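Local coordinates for protein protoporphyrinogen oxidase (PDB 3LOV) that probably oxidises coproporphyrinogen III to coproporphyrin III with molecular oxygen in heme b biosynthesis, with FAD as its cofactor, at residues Thr54-Pro59 with Thr233-Leu238; Lys81-Asn86 with Trp350-Pro355; Gln146-Gly151 with Met182-Thr187. One frame throughout, in Å; residues are numbered along the deposited sequence.

Contact 1 (Thr54-Pro59 with Thr233-Leu238). With FAD (flavin-adenine dinucleotide), chain B.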
loop_
_atom_site.group_PDB
_atom_site.type_symbol
_atom_site.label_atom_id
_atom_site.label_comp_id
_atom_site.label_asym_id
_atom_site.label_seq_id
_atom_site.Cartn_x
_atom_site.Cartn_y
_atom_site.Cartn_z
ATOM N N THR A 54 -15.798 3.393 13.311
ATOM C CA THR A 54 -15.412 2.787 12.017
ATOM C C THR A 54 -13.892 3.019 11.839
ATOM O O THR A 54 -13.433 4.071 11.372
ATOM C CB THR A 54 -16.209 3.367 10.814
ATOM O OG1 THR A 54 -17.616 3.300 11.085
ATOM C CG2 THR A 54 -15.926 2.622 9.514
ATOM N N ILE A 55 -13.110 2.041 12.253
ATOM C CA ILE A 55 -11.656 2.203 12.360
ATOM C C ILE A 55 -11.003 1.124 11.510
ATOM O O ILE A 55 -11.283 -0.052 11.706
ATOM C CB ILE A 55 -11.221 2.090 13.826
ATOM C CG1 ILE A 55 -11.770 3.269 14.644
ATOM C CG2 ILE A 55 -9.695 2.058 13.961
ATOM C CD1 ILE A 55 -11.645 3.075 16.157
ATOM N N GLU A 56 -10.146 1.524 10.570
ATOM C CA GLU A 56 -9.519 0.559 9.643
ATOM C C GLU A 56 -8.368 -0.196 10.309
ATOM O O GLU A 56 -7.574 0.394 11.021
ATOM C CB GLU A 56 -9.045 1.248 8.345
ATOM C CG GLU A 56 -10.179 1.946 7.565
ATOM C CD GLU A 56 -11.214 0.988 7.028
ATOM O OE1 GLU A 56 -10.975 -0.235 7.073
ATOM O OE2 GLU A 56 -12.268 1.462 6.527
ATOM N N ARG A 57 -8.327 -1.509 10.123
ATOM C CA ARG A 57 -7.266 -2.329 10.667
ATOM C C ARG A 57 -6.117 -2.469 9.708
ATOM O O ARG A 57 -4.998 -2.665 10.135
ATOM C CB ARG A 57 -7.758 -3.717 11.028
ATOM C CG ARG A 57 -8.616 -3.766 12.289
ATOM C CD ARG A 57 -8.876 -5.229 12.579
ATOM N NE ARG A 57 -9.747 -5.476 13.701
ATOM C CZ ARG A 57 -9.386 -6.008 14.854
ATOM N NH1 ARG A 57 -8.121 -6.308 15.109
ATOM N NH2 ARG A 57 -10.309 -6.215 15.777
ATOM N N GLY A 58 -6.406 -2.411 8.412
ATOM C CA GLY A 58 -5.388 -2.455 7.352
ATOM C C GLY A 58 -5.317 -1.159 6.556
ATOM O O GLY A 58 -5.152 -0.095 7.120
ATOM N N PRO A 59 -5.417 -1.236 5.232
ATOM C CA PRO A 59 -5.510 0.007 4.439
ATOM C C PRO A 59 -6.655 0.913 4.953
ATOM O O PRO A 59 -7.730 0.420 5.292
ATOM C CB PRO A 59 -5.885 -0.477 3.035
ATOM C CG PRO A 59 -5.606 -1.909 2.981
ATOM C CD PRO A 59 -5.586 -2.440 4.419
ATOM N N THR A 233 -18.916 3.739 5.516
ATOM C CA THR A 233 -19.305 2.479 6.096
ATOM C C THR A 233 -18.078 1.578 6.249
ATOM O O THR A 233 -18.213 0.431 6.597
ATOM C CB THR A 233 -20.337 1.777 5.185
ATOM O OG1 THR A 233 -19.879 1.856 3.834
ATOM C CG2 THR A 233 -21.698 2.480 5.275
ATOM N N GLY A 234 -16.894 2.092 5.944
ATOM C CA GLY A 234 -15.639 1.357 6.187
ATOM C C GLY A 234 -15.240 0.564 4.965
ATOM O O GLY A 234 -16.102 0.197 4.157
ATOM N N LEU A 235 -13.937 0.304 4.811
ATOM C CA LEU A 235 -13.458 -0.343 3.589
ATOM C C LEU A 235 -13.919 -1.780 3.571
ATOM O O LEU A 235 -14.108 -2.361 2.502
ATOM C CB LEU A 235 -11.947 -0.217 3.416
ATOM C CG LEU A 235 -11.377 1.099 2.878
ATOM C CD1 LEU A 235 -9.892 0.923 2.686
ATOM C CD2 LEU A 235 -12.015 1.522 1.588
ATOM N N GLU A 236 -14.188 -2.365 4.729
ATOM C CA GLU A 236 -14.697 -3.734 4.717
ATOM C C GLU A 236 -16.087 -3.830 4.042
ATOM O O GLU A 236 -16.437 -4.875 3.452
ATOM C CB GLU A 236 -14.701 -4.331 6.128
ATOM C CG GLU A 236 -14.797 -5.871 6.128
ATOM C CD GLU A 236 -14.551 -6.544 7.499
ATOM O OE1 GLU A 236 -14.030 -5.905 8.451
ATOM O OE2 GLU A 236 -14.834 -7.746 7.593
ATOM N N SER A 237 -16.852 -2.732 4.057
ATOM C CA SER A 237 -18.168 -2.724 3.381
ATOM C C SER A 237 -18.010 -2.909 1.872
ATOM O O SER A 237 -18.841 -3.527 1.244
ATOM C CB SER A 237 -18.995 -1.493 3.720
ATOM O OG SER A 237 -18.457 -0.341 3.161
ATOM N N LEU A 238 -16.885 -2.473 1.316
ATOM C CA LEU A 238 -16.586 -2.763 -0.081
ATOM C C LEU A 238 -16.453 -4.268 -0.305
ATOM O O LEU A 238 -16.976 -4.784 -1.280
ATOM C CB LEU A 238 -15.335 -2.029 -0.554
ATOM C CG LEU A 238 -14.630 -2.495 -1.834
ATOM C CD1 LEU A 238 -15.530 -2.344 -3.051
ATOM C CD2 LEU A 238 -13.298 -1.741 -1.986
HETATM P PA FAD B . -4.382 -9.996 0.410
HETATM O O1A FAD B . -5.244 -8.917 0.974
HETATM O O2A FAD B . -3.149 -10.378 1.139
HETATM O O5B FAD B . -5.278 -11.296 0.210
HETATM C C5B FAD B . -4.731 -12.570 -0.010
HETATM C C4B FAD B . -5.832 -13.601 0.266
HETATM O O4B FAD B . -5.413 -14.907 -0.137
HETATM C C3B FAD B . -6.186 -13.630 1.739
HETATM O O3B FAD B . -7.588 -13.613 1.942
HETATM C C2B FAD B . -5.537 -14.931 2.171
HETATM O O2B FAD B . -6.198 -15.549 3.217
HETATM C C1B FAD B . -5.646 -15.787 0.927
HETATM N N9A FAD B . -4.699 -16.910 0.841
HETATM C C8A FAD B . -3.394 -17.044 1.264
HETATM N N7A FAD B . -2.933 -18.282 0.955
HETATM C C5A FAD B . -3.949 -18.954 0.332
HETATM C C6A FAD B . -4.069 -20.230 -0.223
HETATM N N6A FAD B . -3.042 -21.075 -0.241
HETATM N N1A FAD B . -5.270 -20.619 -0.795
HETATM C C2A FAD B . -6.328 -19.744 -0.860
HETATM N N3A FAD B . -6.198 -18.472 -0.334
HETATM C C4A FAD B . -5.047 -18.101 0.263
HETATM N N1 FAD B . -3.226 0.112 -0.075
HETATM C C2 FAD B . -3.893 1.283 -0.313
HETATM O O2 FAD B . -4.353 1.529 -1.436
HETATM N N3 FAD B . -4.032 2.201 0.697
HETATM C C4 FAD B . -3.514 2.002 1.925
HETATM O O4 FAD B . -3.703 2.844 2.783
HETATM C C4X FAD B . -2.806 0.848 2.186
HETATM N N5 FAD B . -2.311 0.616 3.460
HETATM C C5X FAD B . -1.618 -0.573 3.699
HETATM C C6 FAD B . -1.075 -0.814 4.966
HETATM C C7 FAD B . -0.373 -2.004 5.220
HETATM C C7M FAD B . 0.199 -2.261 6.583
HETATM C C8 FAD B . -0.243 -2.981 4.215
HETATM C C8M FAD B . 0.518 -4.275 4.441
HETATM C C9 FAD B . -0.792 -2.759 2.956
HETATM C C9A FAD B . -1.479 -1.555 2.679
HETATM N N10 FAD B . -2.031 -1.328 1.412
HETATM C C10 FAD B . -2.687 -0.115 1.173
HETATM C "C1'" FAD B . -1.910 -2.304 0.266
HETATM C "C2'" FAD B . -3.197 -3.164 0.212
HETATM O "O2'" FAD B . -3.285 -3.894 1.379
HETATM C "C3'" FAD B . -3.227 -4.136 -0.975
HETATM O "O3'" FAD B . -3.475 -3.336 -2.124
HETATM C "C4'" FAD B . -4.334 -5.221 -0.933
HETATM O "O4'" FAD B . -4.829 -5.556 0.349
HETATM C "C5'" FAD B . -3.847 -6.533 -1.516
HETATM O "O5'" FAD B . -4.928 -7.427 -1.592
HETATM P P FAD B . -4.696 -8.854 -2.228
HETATM O O1P FAD B . -3.759 -8.814 -3.407
HETATM O O2P FAD B . -5.976 -9.625 -2.443
HETATM O O3P FAD B . -3.863 -9.657 -1.072
#
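With CG anti to its own carbonyl carbon (chi1 -59°) and a second bend at chi2 (-65°), the side chain of Glu56 curls round until its carboxylate meets the backbone near the N-terminal end of helix 235-245. OE2 accepts the backbone N of Leu235 at 2.7 Å through its syn lone pair, along a fairly straight N-H...O line of 161°. OE1 is hydrogen-bonded to Thr47 OG1 in strand 47-48, so both oxygens are held and the carboxylate has little freedom to rotate. Leu235 crosses the glutamate at about a right angle and lays its CB 3.5 Å from Glu56 OE2. Further out, CD1 of Leu235 rests 3.4 Å from the carbonyl O of Pro59. That proline carries the contact to the cofactor, as its CB packs 3.5 Å from C4X of the flavin and its CA lies 3.4 Å from N5.

On the other flank Thr54 turns CG2 anti to its backbone N and sets it 3.6 Å from Gly234 CA. A side chain on Gly234 would press against that methyl and jam against the preceding carbonyl at these backbone angles. The carbonyl O of Gly234 is gripped twice by Ser237, from N and from OG, the latter at 2.6 Å; Ser237 OG in turn accepts from Thr233 OG1. In this flavin-containing amine oxidoreductase fold, the contact ties strand 55-56 to a helix beside the isoalloxazine. A buried carboxylate receiving an amide near the N-terminal end of a helix is probably stabilised in its ionised form.

Contact 2 (Lys81-Asn86 with Trp350-Pro355)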
loop_
_atom_site.group_PDB
_atom_site.type_symbol
_atom_site.label_atom_id
_atom_site.label_comp_id
_atom_site.label_asym_id
_atom_site.label_seq_id
_atom_site.Cartn_x
_atom_site.Cartn_y
_atom_site.Cartn_z
ATOM N N LYS A 81 -21.261 6.610 -0.193
ATOM C CA LYS A 81 -20.487 6.493 1.042
ATOM C C LYS A 81 -19.062 7.025 0.943
ATOM O O LYS A 81 -18.311 6.975 1.887
ATOM C CB LYS A 81 -20.445 5.021 1.450
ATOM C CG LYS A 81 -21.813 4.349 1.528
ATOM C CD LYS A 81 -22.758 5.078 2.495
ATOM C CE LYS A 81 -24.095 4.364 2.589
ATOM N NZ LYS A 81 -24.966 5.043 3.558
ATOM N N LEU A 82 -18.691 7.540 -0.194
ATOM C CA LEU A 82 -17.329 7.990 -0.416
ATOM C C LEU A 82 -17.070 9.222 0.445
ATOM O O LEU A 82 -17.874 10.157 0.467
ATOM C CB LEU A 82 -17.080 8.337 -1.888
ATOM C CG LEU A 82 -16.838 7.185 -2.862
ATOM C CD1 LEU A 82 -17.006 7.574 -4.303
ATOM C CD2 LEU A 82 -15.455 6.580 -2.652
ATOM N N VAL A 83 -15.949 9.212 1.148
ATOM C CA VAL A 83 -15.530 10.342 1.910
ATOM C C VAL A 83 -14.088 10.614 1.539
ATOM O O VAL A 83 -13.364 9.727 1.069
ATOM C CB VAL A 83 -15.736 10.116 3.403
ATOM C CG1 VAL A 83 -17.266 10.252 3.754
ATOM C CG2 VAL A 83 -15.197 8.717 3.852
ATOM N N ARG A 84 -13.703 11.871 1.697
ATOM C CA ARG A 84 -12.329 12.293 1.546
ATOM C C ARG A 84 -11.682 12.581 2.890
ATOM O O ARG A 84 -12.354 12.874 3.899
ATOM C CB ARG A 84 -12.291 13.560 0.735
ATOM C CG ARG A 84 -12.805 13.406 -0.644
ATOM C CD ARG A 84 -12.468 14.671 -1.394
ATOM N NE ARG A 84 -13.248 14.730 -2.601
ATOM C CZ ARG A 84 -12.878 14.232 -3.771
ATOM N NH1 ARG A 84 -11.704 13.603 -3.920
ATOM N NH2 ARG A 84 -13.701 14.363 -4.800
ATOM N N ASN A 85 -10.362 12.467 2.896
ATOM C CA ASN A 85 -9.581 12.763 4.057
ATOM C C ASN A 85 -9.490 14.261 4.306
ATOM O O ASN A 85 -9.434 15.043 3.371
ATOM C CB ASN A 85 -8.185 12.157 3.947
ATOM C CG ASN A 85 -7.321 12.848 2.956
ATOM O OD1 ASN A 85 -7.461 12.670 1.738
ATOM N ND2 ASN A 85 -6.393 13.638 3.457
ATOM N N ASN A 86 -9.476 14.626 5.583
ATOM C CA ASN A 86 -9.192 15.996 6.014
ATOM C C ASN A 86 -7.700 16.228 5.994
ATOM O O ASN A 86 -6.907 15.340 6.382
ATOM C CB ASN A 86 -9.666 16.209 7.463
ATOM C CG ASN A 86 -11.167 16.179 7.590
ATOM O OD1 ASN A 86 -11.868 16.680 6.728
ATOM N ND2 ASN A 86 -11.667 15.580 8.656
ATOM N N TRP A 350 -10.320 11.480 9.484
ATOM C CA TRP A 350 -11.633 10.987 9.027
ATOM C C TRP A 350 -12.792 11.410 9.945
ATOM O O TRP A 350 -12.914 10.925 11.069
ATOM C CB TRP A 350 -11.649 9.446 8.890
ATOM C CG TRP A 350 -10.605 8.969 8.011
ATOM C CD1 TRP A 350 -9.441 8.345 8.384
ATOM C CD2 TRP A 350 -10.561 9.083 6.586
ATOM N NE1 TRP A 350 -8.665 8.087 7.276
ATOM C CE2 TRP A 350 -9.328 8.529 6.160
ATOM C CE3 TRP A 350 -11.428 9.610 5.621
ATOM C CZ2 TRP A 350 -8.969 8.450 4.829
ATOM C CZ3 TRP A 350 -11.047 9.523 4.271
ATOM C CH2 TRP A 350 -9.826 8.966 3.903
ATOM N N ASN A 351 -13.660 12.283 9.432
ATOM C CA ASN A 351 -14.838 12.716 10.168
ATOM C C ASN A 351 -15.703 11.547 10.616
ATOM O O ASN A 351 -16.213 11.569 11.704
ATOM C CB ASN A 351 -15.651 13.718 9.335
ATOM C CG ASN A 351 -14.994 15.104 9.273
ATOM O OD1 ASN A 351 -14.065 15.396 10.018
ATOM N ND2 ASN A 351 -15.506 15.971 8.403
ATOM N N HIS A 352 -15.829 10.503 9.806
ATOM C CA HIS A 352 -16.757 9.391 10.094
ATOM C C HIS A 352 -16.307 8.328 11.102
ATOM O O HIS A 352 -17.123 7.545 11.604
ATOM C CB HIS A 352 -17.077 8.655 8.783
ATOM C CG HIS A 352 -15.960 7.769 8.287
ATOM N ND1 HIS A 352 -14.879 8.252 7.588
ATOM C CD2 HIS A 352 -15.783 6.428 8.359
ATOM C CE1 HIS A 352 -14.081 7.250 7.251
ATOM N NE2 HIS A 352 -14.610 6.129 7.707
ATOM N N SER A 353 -15.016 8.263 11.396
ATOM C CA SER A 353 -14.461 7.097 12.089
ATOM C C SER A 353 -14.709 7.001 13.605
ATOM O O SER A 353 -14.821 5.897 14.161
ATOM C CB SER A 353 -12.949 7.044 11.806
ATOM O OG SER A 353 -12.343 8.296 12.112
ATOM N N ALA A 354 -14.771 8.145 14.281
ATOM C CA ALA A 354 -14.743 8.157 15.744
ATOM C C ALA A 354 -15.186 9.543 16.255
ATOM O O ALA A 354 -14.407 10.304 16.853
ATOM C CB ALA A 354 -13.356 7.792 16.235
ATOM N N PRO A 355 -16.461 9.875 16.016
ATOM C CA PRO A 355 -16.989 11.228 16.184
ATOM C C PRO A 355 -16.707 11.900 17.543
ATOM O O PRO A 355 -16.362 13.096 17.578
ATOM C CB PRO A 355 -18.500 11.023 15.999
ATOM C CG PRO A 355 -18.733 9.571 16.375
ATOM C CD PRO A 355 -17.535 8.887 15.805
HETATM O O HOH W 1 -13.443 12.923 6.423
#
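The dense part of this contact is the indole of Trp350, laid against the backbone where strand 82-84 runs out. Asn85 sets its CB over one face of the six-membered ring, 3.9 Å from the centroid and 24° off the normal, a CH-pi contact. The ring atom CZ3 comes within 3.3 Å of the backbone N of Asn85, while the carbonyl O of Val83 stands at the ring edge, near its plane. The backbone course sets CB over the ring, and CG, in the crowded position between backbone N and carbonyl carbon, carries the amide away to where OD1 accepts from Phe228 N. At its far end the indole is fixed by NE1, hydrogen-bonded to Asp60, a residue of the FAD site. Val83 CG2 adds looser packing, 4.2 Å from Trp350 CZ3 and 3.8 Å from His352 ND1.

A strand edge and a loop thus join two sheets: 82-84 is an outer strand of the three-stranded antiparallel sheet with 228-231 and 62-63, whereas 350-355 follows helix 346-349 in the connection between neighbouring strands 340-345 and 357-364 of the large mixed sheet.

Toward solvent the joint is polar and sparse. Asn86 ND2 donates to Asn351 OD1 at 2.8 Å, arriving 61° out of the carbonyl plane, with the two amides turned 52° against each other. The same nitrogen bonds Gln348 O, so an alanine in place of Asn86 would remove the donor for both oxygens and would probably loosen the hold on the end of helix 346-349. Beside this pair a water spans the gap, giving a hydrogen to Arg84 O at 2.7 Å and accepting from Asn351 N at 3.1 Å.

Contact 3 (Gln146-Gly151 with Met182-Thr187)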
loop_
_atom_site.group_PDB
_atom_site.type_symbol
_atom_site.label_atom_id
_atom_site.label_comp_id
_atom_site.label_asym_id
_atom_site.label_seq_id
_atom_site.Cartn_x
_atom_site.Cartn_y
_atom_site.Cartn_z
ATOM N N GLN A 146 17.673 5.485 -18.618
ATOM C CA GLN A 146 17.228 4.214 -18.036
ATOM C C GLN A 146 16.789 4.477 -16.588
ATOM O O GLN A 146 17.322 5.376 -15.919
ATOM C CB GLN A 146 18.361 3.193 -17.995
ATOM C CG GLN A 146 19.489 3.352 -19.046
ATOM C CD GLN A 146 19.020 3.095 -20.466
ATOM O OE1 GLN A 146 19.337 3.860 -21.388
ATOM N NE2 GLN A 146 18.259 2.013 -20.652
ATOM N N ASP A 147 15.864 3.662 -16.078
ATOM C CA ASP A 147 15.432 3.785 -14.692
ATOM C C ASP A 147 16.595 3.659 -13.713
ATOM O O ASP A 147 17.479 2.854 -13.921
ATOM C CB ASP A 147 14.364 2.737 -14.384
ATOM C CG ASP A 147 13.552 3.093 -13.150
ATOM O OD1 ASP A 147 13.661 4.241 -12.674
ATOM O OD2 ASP A 147 12.794 2.241 -12.650
ATOM N N ILE A 148 16.624 4.477 -12.656
ATOM C CA ILE A 148 17.615 4.311 -11.592
ATOM C C ILE A 148 16.844 4.476 -10.299
ATOM O O ILE A 148 15.714 4.987 -10.327
ATOM C CB ILE A 148 18.755 5.361 -11.622
ATOM C CG1 ILE A 148 18.172 6.786 -11.706
ATOM C CG2 ILE A 148 19.776 5.030 -12.755
ATOM C CD1 ILE A 148 19.240 7.943 -11.546
ATOM N N PRO A 149 17.425 4.048 -9.165
ATOM C CA PRO A 149 16.733 4.251 -7.884
ATOM C C PRO A 149 16.522 5.741 -7.568
ATOM O O PRO A 149 17.364 6.573 -7.942
ATOM C CB PRO A 149 17.694 3.632 -6.853
ATOM C CG PRO A 149 18.619 2.749 -7.638
ATOM C CD PRO A 149 18.678 3.278 -9.026
ATOM N N LEU A 150 15.447 6.043 -6.841
ATOM C CA LEU A 150 15.032 7.405 -6.516
ATOM C C LEU A 150 16.142 8.165 -5.801
ATOM O O LEU A 150 16.356 9.364 -6.045
ATOM C CB LEU A 150 13.746 7.388 -5.671
ATOM C CG LEU A 150 12.910 8.671 -5.486
ATOM C CD1 LEU A 150 12.661 9.391 -6.809
ATOM C CD2 LEU A 150 11.596 8.359 -4.788
ATOM N N GLY A 151 16.806 7.452 -4.901
ATOM C CA GLY A 151 17.858 7.998 -4.078
ATOM C C GLY A 151 19.098 8.322 -4.888
ATOM O O GLY A 151 19.812 9.277 -4.592
HETATM N N MSE A 182 13.869 1.894 -4.418
HETATM C CA MSE A 182 12.628 2.168 -5.182
HETATM C C MSE A 182 12.988 2.718 -6.556
HETATM O O MSE A 182 13.946 3.435 -6.685
HETATM C CB MSE A 182 11.827 3.278 -4.538
HETATM C CG MSE A 182 10.975 3.024 -3.330
HETATM SE SE MSE A 182 10.488 4.881 -2.754
HETATM C CE MSE A 182 10.404 4.248 -0.939
ATOM N N SER A 183 12.184 2.407 -7.555
ATOM C CA SER A 183 12.342 2.938 -8.911
ATOM C C SER A 183 11.992 4.441 -8.971
ATOM O O SER A 183 11.155 4.931 -8.226
ATOM C CB SER A 183 11.432 2.161 -9.860
ATOM O OG SER A 183 11.104 2.903 -11.034
ATOM N N THR A 184 12.657 5.172 -9.840
ATOM C CA THR A 184 12.304 6.556 -10.070
ATOM C C THR A 184 11.111 6.566 -11.036
ATOM O O THR A 184 10.072 7.168 -10.752
ATOM C CB THR A 184 13.480 7.321 -10.666
ATOM O OG1 THR A 184 14.565 7.308 -9.745
ATOM C CG2 THR A 184 13.114 8.751 -10.956
ATOM N N PHE A 185 11.255 5.891 -12.177
ATOM C CA PHE A 185 10.246 5.980 -13.244
ATOM C C PHE A 185 8.891 5.416 -12.805
ATOM O O PHE A 185 7.851 5.914 -13.227
ATOM C CB PHE A 185 10.693 5.282 -14.532
ATOM C CG PHE A 185 11.841 5.929 -15.236
ATOM C CD1 PHE A 185 12.422 7.110 -14.778
ATOM C CD2 PHE A 185 12.357 5.342 -16.383
ATOM C CE1 PHE A 185 13.488 7.686 -15.461
ATOM C CE2 PHE A 185 13.412 5.911 -17.045
ATOM C CZ PHE A 185 13.978 7.091 -16.577
ATOM N N ALA A 186 8.906 4.421 -11.924
ATOM C CA ALA A 186 7.678 3.778 -11.512
ATOM C C ALA A 186 7.008 4.498 -10.364
ATOM O O ALA A 186 5.866 4.198 -10.054
ATOM C CB ALA A 186 7.913 2.284 -11.155
ATOM N N THR A 187 7.678 5.444 -9.719
ATOM C CA THR A 187 7.097 6.055 -8.522
ATOM C C THR A 187 6.819 7.532 -8.769
ATOM O O THR A 187 5.749 7.995 -8.473
ATOM C CB THR A 187 8.029 5.929 -7.265
ATOM O OG1 THR A 187 9.228 6.659 -7.497
ATOM C CG2 THR A 187 8.397 4.478 -6.935
#
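Pro149 and Ser183 form a single beta bridge, their CA atoms 4.7 Å apart, in which Leu150 N donates to Met182 O at 3.0 Å and Thr184 N to Ile148 O. It joins the N-cap of helix 150-158 to the loop between helices 160-172 and 189-198, and Ser183 opens an ST motif there, its OG accepting from Ala186 N.

Asp147 organises the side chains. With CG anti to its backbone N (chi1 -161°), it offers OD2, through the syn lone pair, to Ser183 OG at a very short 2.4 Å. Its other oxygen, OD1, takes Phe185 N at 3.0 Å along a nearly straight line (176°), though from above the carboxylate plane, and Thr184 N only weakly. The acid thus holds the turn through a hydroxyl and a backbone amide, with a second amide bound weakly, and the phenyl ring of Phe185 lies with one face over Asp147 CA, which stands 3.7 Å above its plane. Thr184 adds a second grip on Ile148 O, its OG1 donating at 2.7 Å from above the carbonyl plane. Leu150 runs alongside the selenomethionine at Met182, its CD2 4.2 Å from SE.

In the fold
Contacts 1 and 2 form one continuous patch, with centres 11 Å apart and segments that alternate along the chain. They meet where Thr54 N lies 2.8 Å from Ser353 O, a probable hydrogen bond, and where Thr54 CB packs 3.9 Å from His352 CD2. Contact 1 touches the flavin directly through Pro59; contact 2 is one layer back, the side chain of Trp350 about 8 Å from the FAD. Contact 3 sits on the opposite side of the chain's centre, about 32 Å and 33 Å, centre to centre, from contacts 1 and 2. It is nested in sequence within the loops both close, and its Met182 side chain comes about 14 Å from the cofactor.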